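Local coordinates for thioredoxin domain-containing protein (Aeropyrum pernix, PDB 3HA9) that is of unknown function but has a thioredoxin-like fold and may act as a thiol-disulfide oxidoreductase, at residues A[60-63]-A[64-68]; A[75-79]-A[80-84]; A[126-130]-A[131-135]; A[143-147]-A[148-152]. All blocks are in the same frame, centred on the assembly; numbering follows the deposited sequence.

Interaction 1: residues A[60-63]-A[64-68]; sequences DRLT and EKYRE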
loop_
_atom_site.group_PDB
_atom_site.type_symbol
_atom_site.label_atom_id
_atom_site.label_comp_id
_atom_site.label_asym_id
_atom_site.label_seq_id
_atom_site.Cartn_x
_atom_site.Cartn_y
_atom_site.Cartn_z
ATOM N N ASP A 60 -10.474 -6.301 -6.246
ATOM C CA ASP A 60 -11.791 -5.871 -6.750
ATOM C C ASP A 60 -12.904 -6.652 -6.075
ATOM O O ASP A 60 -13.908 -6.085 -5.611
ATOM C CB ASP A 60 -11.883 -6.113 -8.264
ATOM C CG ASP A 60 -11.067 -5.134 -9.073
ATOM O OD1 ASP A 60 -10.723 -4.046 -8.565
ATOM O OD2 ASP A 60 -10.761 -5.464 -10.245
ATOM N N ARG A 61 -12.717 -7.960 -6.027
ATOM C CA ARG A 61 -13.725 -8.832 -5.452
ATOM C C ARG A 61 -13.831 -8.609 -3.961
ATOM O O ARG A 61 -14.938 -8.555 -3.430
ATOM C CB ARG A 61 -13.413 -10.293 -5.773
ATOM C CG ARG A 61 -13.663 -10.610 -7.233
ATOM C CD ARG A 61 -12.710 -11.665 -7.741
ATOM N NE ARG A 61 -12.994 -12.970 -7.156
ATOM C CZ ARG A 61 -12.294 -14.065 -7.422
ATOM N NH1 ARG A 61 -11.275 -14.013 -8.269
ATOM N NH2 ARG A 61 -12.613 -15.205 -6.837
ATOM N N LEU A 62 -12.690 -8.437 -3.287
ATOM C CA LEU A 62 -12.715 -8.227 -1.840
ATOM C C LEU A 62 -13.351 -6.881 -1.493
ATOM O O LEU A 62 -14.088 -6.774 -0.510
ATOM C CB LEU A 62 -11.308 -8.368 -1.241
ATOM C CG LEU A 62 -10.788 -9.812 -1.286
ATOM C CD1 LEU A 62 -9.283 -9.864 -1.123
ATOM C CD2 LEU A 62 -11.475 -10.659 -0.226
ATOM N N THR A 63 -13.083 -5.870 -2.323
ATOM C CA THR A 63 -13.704 -4.550 -2.185
ATOM C C THR A 63 -15.226 -4.641 -2.282
ATOM O O THR A 63 -15.948 -4.045 -1.466
ATOM C CB THR A 63 -13.175 -3.572 -3.260
ATOM O OG1 THR A 63 -11.791 -3.305 -3.009
ATOM C CG2 THR A 63 -13.948 -2.252 -3.235
ATOM N N GLU A 64 -15.703 -5.384 -3.278
ATOM C CA GLU A 64 -17.146 -5.550 -3.496
ATOM C C GLU A 64 -17.790 -6.349 -2.361
ATOM O O GLU A 64 -18.902 -6.024 -1.923
ATOM C CB GLU A 64 -17.426 -6.206 -4.849
ATOM C CG GLU A 64 -18.729 -5.723 -5.520
ATOM C CD GLU A 64 -19.867 -6.728 -5.454
ATOM O OE1 GLU A 64 -20.374 -7.024 -4.349
ATOM O OE2 GLU A 64 -20.284 -7.211 -6.525
ATOM N N LYS A 65 -17.079 -7.369 -1.879
ATOM C CA LYS A 65 -17.569 -8.245 -0.800
ATOM C C LYS A 65 -17.565 -7.573 0.580
ATOM O O LYS A 65 -18.535 -7.711 1.346
ATOM C CB LYS A 65 -16.748 -9.546 -0.762
ATOM C CG LYS A 65 -17.245 -10.605 0.221
ATOM C CD LYS A 65 -16.451 -11.909 0.083
ATOM C CE LYS A 65 -16.987 -12.982 1.027
ATOM N NZ LYS A 65 -16.331 -14.308 0.821
ATOM N N TYR A 66 -16.485 -6.854 0.894
ATOM C CA TYR A 66 -16.325 -6.209 2.201
ATOM C C TYR A 66 -16.236 -4.692 2.097
ATOM O O TYR A 66 -15.181 -4.147 1.747
ATOM C CB TYR A 66 -15.070 -6.725 2.910
ATOM C CG TYR A 66 -15.053 -8.218 3.126
ATOM C CD1 TYR A 66 -15.784 -8.796 4.167
ATOM C CD2 TYR A 66 -14.307 -9.055 2.302
ATOM C CE1 TYR A 66 -15.775 -10.172 4.370
ATOM C CE2 TYR A 66 -14.285 -10.435 2.505
ATOM C CZ TYR A 66 -15.020 -10.983 3.537
ATOM O OH TYR A 66 -15.012 -12.346 3.743
ATOM N N ARG A 67 -17.336 -4.018 2.430
ATOM C CA ARG A 67 -17.398 -2.553 2.364
ATOM C C ARG A 67 -16.449 -1.866 3.337
ATOM O O ARG A 67 -16.165 -0.673 3.195
ATOM C CB ARG A 67 -18.835 -2.051 2.576
ATOM C CG ARG A 67 -19.447 -2.356 3.935
ATOM C CD ARG A 67 -20.796 -1.633 4.098
ATOM N NE ARG A 67 -20.617 -0.194 4.328
ATOM C CZ ARG A 67 -21.544 0.732 4.080
ATOM N NH1 ARG A 67 -22.726 0.382 3.576
ATOM N NH2 ARG A 67 -21.286 2.014 4.329
ATOM N N GLU A 68 -15.975 -2.610 4.334
ATOM C CA GLU A 68 -15.084 -2.025 5.326
ATOM C C GLU A 68 -13.612 -2.030 4.914
ATOM O O GLU A 68 -12.772 -1.515 5.630
ATOM C CB GLU A 68 -15.285 -2.652 6.710
ATOM C CG GLU A 68 -16.505 -2.110 7.446
ATOM C CD GLU A 68 -16.520 -0.580 7.549
ATOM O OE1 GLU A 68 -15.451 0.034 7.798
ATOM O OE2 GLU A 68 -17.608 0.009 7.383
HETATM O O HOH W 1 -18.522 -3.614 -1.138
#

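Interaction 2: residues A[75-79]-A[80-84]; sequences DFWTA and EALKA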
loop_
_atom_site.group_PDB
_atom_site.type_symbol
_atom_site.label_atom_id
_atom_site.label_comp_id
_atom_site.label_asym_id
_atom_site.label_seq_id
_atom_site.Cartn_x
_atom_site.Cartn_y
_atom_site.Cartn_z
ATOM N N ASP A 75 1.880 3.022 -6.367
ATOM C CA ASP A 75 2.786 2.725 -7.473
ATOM C C ASP A 75 4.106 3.342 -7.081
ATOM O O ASP A 75 4.213 4.572 -6.988
ATOM C CB ASP A 75 2.255 3.338 -8.785
ATOM C CG ASP A 75 3.095 2.960 -10.007
ATOM O OD1 ASP A 75 4.280 2.607 -9.853
ATOM O OD2 ASP A 75 2.552 3.018 -11.138
ATOM N N PHE A 76 5.106 2.492 -6.832
ATOM C CA PHE A 76 6.408 2.986 -6.408
ATOM C C PHE A 76 7.416 2.977 -7.542
ATOM O O PHE A 76 8.614 3.222 -7.320
ATOM C CB PHE A 76 6.922 2.235 -5.147
ATOM C CG PHE A 76 7.293 0.780 -5.371
ATOM C CD1 PHE A 76 8.611 0.413 -5.684
ATOM C CD2 PHE A 76 6.346 -0.220 -5.185
ATOM C CE1 PHE A 76 8.972 -0.933 -5.829
ATOM C CE2 PHE A 76 6.688 -1.569 -5.327
ATOM C CZ PHE A 76 8.011 -1.922 -5.643
ATOM N N TRP A 77 6.945 2.710 -8.768
ATOM C CA TRP A 77 7.859 2.623 -9.900
ATOM C C TRP A 77 8.083 4.033 -10.475
ATOM O O TRP A 77 7.648 4.366 -11.576
ATOM C CB TRP A 77 7.356 1.606 -10.941
ATOM C CG TRP A 77 8.482 1.134 -11.826
ATOM C CD1 TRP A 77 8.765 1.561 -13.084
ATOM C CD2 TRP A 77 9.494 0.193 -11.475
ATOM N NE1 TRP A 77 9.883 0.915 -13.562
ATOM C CE2 TRP A 77 10.346 0.065 -12.592
ATOM C CE3 TRP A 77 9.745 -0.585 -10.334
ATOM C CZ2 TRP A 77 11.455 -0.779 -12.593
ATOM C CZ3 TRP A 77 10.856 -1.442 -10.343
ATOM C CH2 TRP A 77 11.690 -1.527 -11.474
ATOM N N THR A 78 8.756 4.862 -9.676
ATOM C CA THR A 78 8.956 6.269 -9.981
ATOM C C THR A 78 10.442 6.580 -10.108
ATOM O O THR A 78 11.282 5.836 -9.593
ATOM C CB THR A 78 8.425 7.160 -8.825
ATOM O OG1 THR A 78 9.133 6.848 -7.611
ATOM C CG2 THR A 78 6.927 6.955 -8.619
ATOM N N ALA A 79 10.762 7.694 -10.772
ATOM C CA ALA A 79 12.167 8.058 -10.975
ATOM C C ALA A 79 12.928 8.119 -9.653
ATOM O O ALA A 79 14.069 7.653 -9.564
ATOM C CB ALA A 79 12.271 9.381 -11.723
ATOM N N GLU A 80 12.295 8.690 -8.631
ATOM C CA GLU A 80 12.956 8.882 -7.343
ATOM C C GLU A 80 13.244 7.538 -6.672
ATOM O O GLU A 80 14.337 7.319 -6.122
ATOM C CB GLU A 80 12.100 9.769 -6.422
ATOM C CG GLU A 80 12.021 11.234 -6.826
ATOM C CD GLU A 80 11.078 11.514 -8.018
ATOM O OE1 GLU A 80 10.218 10.665 -8.387
ATOM O OE2 GLU A 80 11.211 12.614 -8.596
ATOM N N ALA A 81 12.254 6.650 -6.683
ATOM C CA ALA A 81 12.414 5.338 -6.065
ATOM C C ALA A 81 13.465 4.511 -6.805
ATOM O O ALA A 81 14.296 3.854 -6.166
ATOM C CB ALA A 81 11.064 4.596 -6.033
ATOM N N LEU A 82 13.431 4.551 -8.141
ATOM C CA LEU A 82 14.343 3.748 -8.966
ATOM C C LEU A 82 15.786 4.186 -8.754
ATOM O O LEU A 82 16.686 3.354 -8.667
ATOM C CB LEU A 82 13.967 3.846 -10.460
ATOM C CG LEU A 82 12.569 3.315 -10.817
ATOM C CD1 LEU A 82 12.358 3.186 -12.362
ATOM C CD2 LEU A 82 12.222 2.023 -10.094
ATOM N N LYS A 83 15.990 5.495 -8.670
ATOM C CA LYS A 83 17.322 6.049 -8.383
ATOM C C LYS A 83 17.850 5.575 -7.027
ATOM O O LYS A 83 19.009 5.136 -6.934
ATOM C CB LYS A 83 17.322 7.576 -8.445
ATOM C CG LYS A 83 18.715 8.179 -8.183
ATOM C CD LYS A 83 18.693 9.689 -8.176
ATOM C CE LYS A 83 20.094 10.224 -7.950
ATOM N NZ LYS A 83 20.111 11.711 -7.880
ATOM N N ALA A 84 17.007 5.659 -5.990
ATOM C CA ALA A 84 17.376 5.209 -4.639
ATOM C C ALA A 84 17.753 3.734 -4.627
ATOM O O ALA A 84 18.668 3.327 -3.906
ATOM C CB ALA A 84 16.220 5.451 -3.647
#

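Interaction 3: residues A[126-130]-A[131-135]; sequences FNVRS and IDYIV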
loop_
_atom_site.group_PDB
_atom_site.type_symbol
_atom_site.label_atom_id
_atom_site.label_comp_id
_atom_site.label_asym_id
_atom_site.label_seq_id
_atom_site.Cartn_x
_atom_site.Cartn_y
_atom_site.Cartn_z
ATOM N N PHE A 126 7.906 0.203 4.872
ATOM C CA PHE A 126 7.189 -1.061 5.008
ATOM C C PHE A 126 7.989 -2.280 4.566
ATOM O O PHE A 126 7.437 -3.373 4.424
ATOM C CB PHE A 126 5.837 -0.967 4.301
ATOM C CG PHE A 126 4.867 -0.102 5.050
ATOM C CD1 PHE A 126 4.202 -0.605 6.160
ATOM C CD2 PHE A 126 4.680 1.223 4.693
ATOM C CE1 PHE A 126 3.338 0.203 6.889
ATOM C CE2 PHE A 126 3.802 2.025 5.407
ATOM C CZ PHE A 126 3.141 1.511 6.497
ATOM N N ASN A 127 9.288 -2.099 4.380
ATOM C CA ASN A 127 10.154 -3.248 4.084
ATOM C C ASN A 127 9.628 -4.044 2.891
ATOM O O ASN A 127 9.563 -5.282 2.906
ATOM C CB ASN A 127 10.312 -4.110 5.349
ATOM C CG ASN A 127 10.750 -3.281 6.538
ATOM O OD1 ASN A 127 11.581 -2.385 6.403
ATOM N ND2 ASN A 127 10.189 -3.568 7.701
ATOM N N VAL A 128 9.274 -3.309 1.849
ATOM C CA VAL A 128 8.572 -3.884 0.686
ATOM C C VAL A 128 9.521 -4.786 -0.103
ATOM O O VAL A 128 10.621 -4.363 -0.483
ATOM C CB VAL A 128 8.012 -2.768 -0.183
ATOM C CG1 VAL A 128 7.414 -3.309 -1.467
ATOM C CG2 VAL A 128 6.950 -1.981 0.625
ATOM N N ARG A 129 9.082 -6.016 -0.346
ATOM C CA ARG A 129 9.963 -7.069 -0.875
ATOM C C ARG A 129 9.812 -7.339 -2.378
ATOM O O ARG A 129 10.580 -8.114 -2.939
ATOM C CB ARG A 129 9.719 -8.384 -0.098
ATOM C CG ARG A 129 10.040 -8.300 1.390
ATOM C CD ARG A 129 9.997 -9.689 2.012
ATOM N NE ARG A 129 11.265 -10.395 1.829
ATOM C CZ ARG A 129 12.345 -10.178 2.582
ATOM N NH1 ARG A 129 12.307 -9.290 3.570
ATOM N NH2 ARG A 129 13.459 -10.864 2.371
ATOM N N SER A 130 8.834 -6.707 -3.031
ATOM C CA SER A 130 8.557 -6.991 -4.463
ATOM C C SER A 130 7.663 -5.917 -5.054
ATOM O O SER A 130 7.219 -5.014 -4.332
ATOM C CB SER A 130 7.848 -8.344 -4.605
ATOM O OG SER A 130 6.486 -8.239 -4.181
ATOM N N ILE A 131 7.411 -6.012 -6.360
ATOM C CA ILE A 131 6.497 -5.084 -7.035
ATOM C C ILE A 131 5.031 -5.542 -7.004
ATOM O O ILE A 131 4.204 -5.019 -7.741
ATOM C CB ILE A 131 6.936 -4.827 -8.508
ATOM C CG1 ILE A 131 6.946 -6.137 -9.292
ATOM C CG2 ILE A 131 8.309 -4.144 -8.543
ATOM C CD1 ILE A 131 7.211 -5.958 -10.787
ATOM N N ASP A 132 4.718 -6.513 -6.151
ATOM C CA ASP A 132 3.329 -6.924 -5.918
ATOM C C ASP A 132 3.267 -7.355 -4.461
ATOM O O ASP A 132 3.284 -8.545 -4.131
ATOM C CB ASP A 132 2.905 -8.038 -6.893
ATOM C CG ASP A 132 1.409 -8.359 -6.835
ATOM O OD1 ASP A 132 0.699 -7.824 -5.961
ATOM O OD2 ASP A 132 0.941 -9.209 -7.647
ATOM N N TYR A 133 3.189 -6.365 -3.582
ATOM C CA TYR A 133 3.382 -6.601 -2.155
ATOM C C TYR A 133 2.240 -5.964 -1.406
ATOM O O TYR A 133 1.838 -4.853 -1.715
ATOM C CB TYR A 133 4.735 -5.993 -1.715
ATOM C CG TYR A 133 5.147 -6.303 -0.280
ATOM C CD1 TYR A 133 5.856 -7.470 0.025
ATOM C CD2 TYR A 133 4.853 -5.409 0.758
ATOM C CE1 TYR A 133 6.240 -7.744 1.330
ATOM C CE2 TYR A 133 5.222 -5.687 2.088
ATOM C CZ TYR A 133 5.923 -6.853 2.352
ATOM O OH TYR A 133 6.292 -7.146 3.640
ATOM N N ILE A 134 1.732 -6.677 -0.404
ATOM C CA ILE A 134 0.510 -6.299 0.297
ATOM C C ILE A 134 0.820 -6.090 1.778
ATOM O O ILE A 134 1.497 -6.919 2.392
ATOM C CB ILE A 134 -0.551 -7.437 0.129
ATOM C CG1 ILE A 134 -1.122 -7.449 -1.303
ATOM C CG2 ILE A 134 -1.661 -7.357 1.197
ATOM C CD1 ILE A 134 -2.114 -6.324 -1.588
ATOM N N VAL A 135 0.388 -4.958 2.331
ATOM C CA VAL A 135 0.341 -4.767 3.796
ATOM C C VAL A 135 -1.115 -4.546 4.214
ATOM O O VAL A 135 -1.773 -3.622 3.721
ATOM C CB VAL A 135 1.192 -3.559 4.246
ATOM C CG1 VAL A 135 1.166 -3.410 5.787
ATOM C CG2 VAL A 135 2.619 -3.724 3.764
HETATM O O HOH W 2 6.312 -5.248 5.757
#

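Interaction 4: residues A[143-147]-A[148-152]; sequences VLYAG and TTPSL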
loop_
_atom_site.group_PDB
_atom_site.type_symbol
_atom_site.label_atom_id
_atom_site.label_comp_id
_atom_site.label_asym_id
_atom_site.label_seq_id
_atom_site.Cartn_x
_atom_site.Cartn_y
_atom_site.Cartn_z
ATOM N N VAL A 143 -0.521 -4.721 12.208
ATOM C CA VAL A 143 -0.303 -5.351 10.902
ATOM C C VAL A 143 -0.847 -6.763 10.938
ATOM O O VAL A 143 -0.377 -7.605 11.713
ATOM C CB VAL A 143 1.183 -5.349 10.483
ATOM C CG1 VAL A 143 1.366 -6.066 9.122
ATOM C CG2 VAL A 143 1.725 -3.915 10.436
ATOM N N LEU A 144 -1.845 -7.011 10.087
ATOM C CA LEU A 144 -2.537 -8.292 10.031
ATOM C C LEU A 144 -1.889 -9.250 9.034
ATOM O O LEU A 144 -2.055 -10.474 9.129
ATOM C CB LEU A 144 -4.006 -8.056 9.692
ATOM C CG LEU A 144 -5.013 -7.728 10.802
ATOM C CD1 LEU A 144 -4.402 -7.192 12.108
ATOM C CD2 LEU A 144 -6.170 -6.826 10.282
ATOM N N TYR A 145 -1.172 -8.680 8.071
ATOM C CA TYR A 145 -0.397 -9.425 7.080
ATOM C C TYR A 145 0.525 -8.455 6.337
ATOM O O TYR A 145 0.127 -7.317 6.052
ATOM C CB TYR A 145 -1.323 -10.111 6.056
ATOM C CG TYR A 145 -0.571 -10.783 4.937
ATOM C CD1 TYR A 145 -0.107 -12.091 5.070
ATOM C CD2 TYR A 145 -0.300 -10.098 3.744
ATOM C CE1 TYR A 145 0.599 -12.708 4.037
ATOM C CE2 TYR A 145 0.401 -10.700 2.725
ATOM C CZ TYR A 145 0.853 -12.001 2.874
ATOM O OH TYR A 145 1.553 -12.584 1.839
ATOM N N ALA A 146 1.740 -8.893 6.029
ATOM C CA ALA A 146 2.555 -8.206 5.020
ATOM C C ALA A 146 3.352 -9.246 4.261
ATOM O O ALA A 146 4.041 -10.068 4.863
ATOM C CB ALA A 146 3.473 -7.191 5.651
ATOM N N GLY A 147 3.256 -9.220 2.939
ATOM C CA GLY A 147 3.980 -10.192 2.145
ATOM C C GLY A 147 3.777 -10.039 0.659
ATOM O O GLY A 147 2.864 -9.340 0.207
ATOM N N THR A 148 4.636 -10.704 -0.102
ATOM C CA THR A 148 4.535 -10.691 -1.558
ATOM C C THR A 148 3.454 -11.662 -2.033
ATOM O O THR A 148 3.326 -12.775 -1.510
ATOM C CB THR A 148 5.889 -11.026 -2.224
ATOM O OG1 THR A 148 6.839 -10.007 -1.899
ATOM C CG2 THR A 148 5.748 -11.063 -3.724
ATOM N N THR A 149 2.667 -11.200 -3.004
ATOM C CA THR A 149 1.657 -12.011 -3.697
ATOM C C THR A 149 0.922 -13.015 -2.791
ATOM O O THR A 149 1.045 -14.233 -2.990
ATOM C CB THR A 149 2.260 -12.739 -4.943
ATOM O OG1 THR A 149 3.327 -13.612 -4.532
ATOM C CG2 THR A 149 2.784 -11.726 -5.970
ATOM N N PRO A 150 0.172 -12.517 -1.783
ATOM C CA PRO A 150 -0.639 -13.459 -1.001
ATOM C C PRO A 150 -1.775 -14.042 -1.840
ATOM O O PRO A 150 -2.254 -13.385 -2.761
ATOM C CB PRO A 150 -1.221 -12.577 0.108
ATOM C CG PRO A 150 -1.205 -11.195 -0.460
ATOM C CD PRO A 150 0.049 -11.136 -1.268
ATOM N N SER A 151 -2.204 -15.262 -1.523
ATOM C CA SER A 151 -3.318 -15.880 -2.230
ATOM C C SER A 151 -4.660 -15.312 -1.765
ATOM O O SER A 151 -4.731 -14.663 -0.720
ATOM C CB SER A 151 -3.305 -17.384 -1.985
ATOM O OG SER A 151 -3.620 -17.659 -0.628
ATOM N N LEU A 152 -5.722 -15.570 -2.535
ATOM C CA LEU A 152 -7.077 -15.150 -2.146
ATOM C C LEU A 152 -7.460 -15.734 -0.785
ATOM O O LEU A 152 -8.045 -15.040 0.052
ATOM C CB LEU A 152 -8.120 -15.560 -3.205
ATOM C CG LEU A 152 -9.578 -15.185 -2.915
ATOM C CD1 LEU A 152 -9.715 -13.691 -2.624
ATOM C CD2 LEU A 152 -10.510 -15.604 -4.067
#

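Interaction 1: residues A[60-63]-A[64-68]
Leu-62 and Tyr-66 sit one turn apart at the C-terminal end of helix 52-65, and their side chains run side by side in the same direction. The leucine methyl CD2 meets the tyrosine ring at the edge and in its plane, with Leu-62 CD2 3.9 Å from Tyr-66 CE2. The backbone ties the same pair, since Tyr-66 N donates to Leu-62 O at 2.8 Å. With chi1 at -58°, Tyr-66 CG stays beside its own backbone N, which keeps the ring next to the Leu-62 carbonyl. Leu-62 O is also at the ring edge, 3.6 Å from Tyr-66 CD2. Lys-65 CG lies over one face, toward the rim.

Glu-64 follows the helical pattern. Its N donates to Asp-60 O at 3.0 Å, and its CB rests near the same oxygen. The chain bends at chi2 and carries the carboxylate away. Thr-63 turns OG1 to the side of its backbone N, where it bonds Leu-59 O and Trp-113 NE1.

In the beta-alpha-beta unit with strands 39-45 and 69-75, the helix ends at Lys-65, and Tyr-66 is the first residue to leave helical angles. One water donates to both Thr-63 O and Glu-64 O, at 2.6 Å from each. Solvent thus serves two carbonyls of the last turn. Lys-65 NZ and Tyr-66 OH both bind Glu-156, so the polar chemistry of this helix end fastens it to helix 152-161.

Interaction 2: residues A[75-79]-A[80-84]
Leu-82 sets one methyl almost exactly over the centre of the Trp-77 six-membered ring. Its CD2 is 3.4 Å from the centroid of that ring and only 7° off the normal, a close CH-pi contact. The two side chains cross at about a right angle. The second methyl reaches the five-membered ring, with Leu-82 CD1 3.6 Å from Trp-77 NE1. The indole N-H itself is bonded to Pro-93 O, and Trp-48 meets the indole edge-to-face. The ring is therefore held in place from several directions.

Packing is tight under the leucine as well. Leu-82 CG lies 3.1 Å from Thr-78 O, the same oxygen that accepts from Leu-82 N at 2.9 Å. That bond runs nearly straight out from the carbonyl. Ala-81 CB presses against Phe-76 O at 3.1 Å.

Thr-78 is the N-cap. Its OG1 lies between the backbone N and the carbonyl carbon (chi1 60°), from where it accepts from Ala-81 N at 3.3 Å. The same hydroxyl is bonded to Asp-118 O, so one atom links the helix start to another loop. Lys-83 N to Ala-79 O continues the helical bonding.

Before the cap, Trp-77 N donates to Asp-75 OD1 at 2.9 Å. The sequence of an Asx turn, an inverse gamma turn centred on Trp-77 and a threonine N-cap leads strand 69-75 of this thioredoxin-like fold into helix 79-85.

Interaction 3: residues A[126-130]-A[131-135]
Ile-131 follows directly on Ser-130 and touches it with CB, but its side chain points away from segment 126-130. It packs on Trp-48, Cys-49 and Phe-76 instead.

At Asp-132 the backbone turns back to the serine. Asp-132 N donates to Ser-130 OG at 3.2 Å, with an N-H...O angle of 161°. The serine hydroxyl lies between its own N and carbonyl carbon (chi1 74°), which brings it round to this N-H. It also bonds Thr-148 OG1. The aspartate carboxylate is buried and satisfied by Ser-51 OG and Trp-43 NE1.

Tyr-133 carries most of the contact. Its ring lies under the 128-129 backbone: Arg-129 N is 3.5 Å above the ring plane, toward the rim. Val-128 CA stands over the same ring, 4.1 Å from its centroid, in a CH-pi contact. The valine methyl CG1 touches Tyr-133 CB at 3.8 Å, and Arg-129 CB and CG lie along CE1. In the plane of the ring, a water sits 2.8 Å from Tyr-133 OH and donates to Phe-126 O.

Val-135 ends the contact. Its CG1 meets Phe-126 CD1 at 4.2 Å, the two side chains crossing at about a right angle.

A Schellman motif with Asn-127 as C-prime residue closes helix 121-125. The chain then doubles back into strand 133-138, which lies between strands 39-45 and 143-148, while Asp-132 packs on Cys-52 and Met-55 of helix 52-65.

Interaction 4: residues A[143-147]-A[148-152]
The ring of Tyr-145 meets Pro-150 obliquely, with the proline against its phenol end. Three ring-side atoms take part: CE2, CZ and OH. Pro-150 CB comes 3.3 Å from Tyr-145 OH and 3.5 Å from Tyr-145 CZ. Pro-150 CG lies 3.6 Å from Tyr-145 CE2. The proline thus reaches along the end of the ring with two of its methylene carbons. Tyr-145 CG is opposite the backbone N (chi1 174°), an orientation that sends the ring along the strand toward the turn that follows.

Gly-147 lets the hydroxyl pass close to the chain, with Tyr-145 OH 3.4 Å from Gly-147 CA. Gly-147 O lies beside the proline, 3.7 Å from Pro-150 CD. These contacts are van der Waals packing.

Thr-149 has positive phi (37°), and the chain bends there, bringing Pro-150 back toward Tyr-145.

Leu-144 and Tyr-145 both face Ile-136 in a classic beta bulge of strand 143-148, at the edge of the mixed sheet. Ser-151 is the N-cap of helix 152-161. Its OG caps a backbone N just inside the helix, and Glu-154 OE2 accepts from Ser-151 N, consistent with a capping box. Tyr-145 packs on Val-158 of that helix. Pro-150 reaches Leu-155 of the same helix, Ile-134 of strand 133-138 and Met-55 of helix 52-65, and so sits where the edge strand, its neighbour and two helices come together.

The four contacts follow one another along the chain, from the end of helix 52-65 to the start of helix 152-161. Interactions 1 and 2 lie on opposite sides of the chain centre, with centres 29 Å apart. Interactions 3 and 4 have centres 9 Å apart and share the sheet, through neighbouring strands 133-138 and 143-148. Interaction 2 touches interaction 3 where Phe-76 and Trp-77 meet Ile-131. Interaction 4 touches interaction 1 where Leu-152 packs on Arg-61 and Leu-62. Interactions 2, 3 and 4 each bring a residue (Phe-76, Ile-131, Thr-149) to or near the Cys-49–Cys-52 disulfide, the probable redox site; interaction 1 closes the helix that begins at Cys-52.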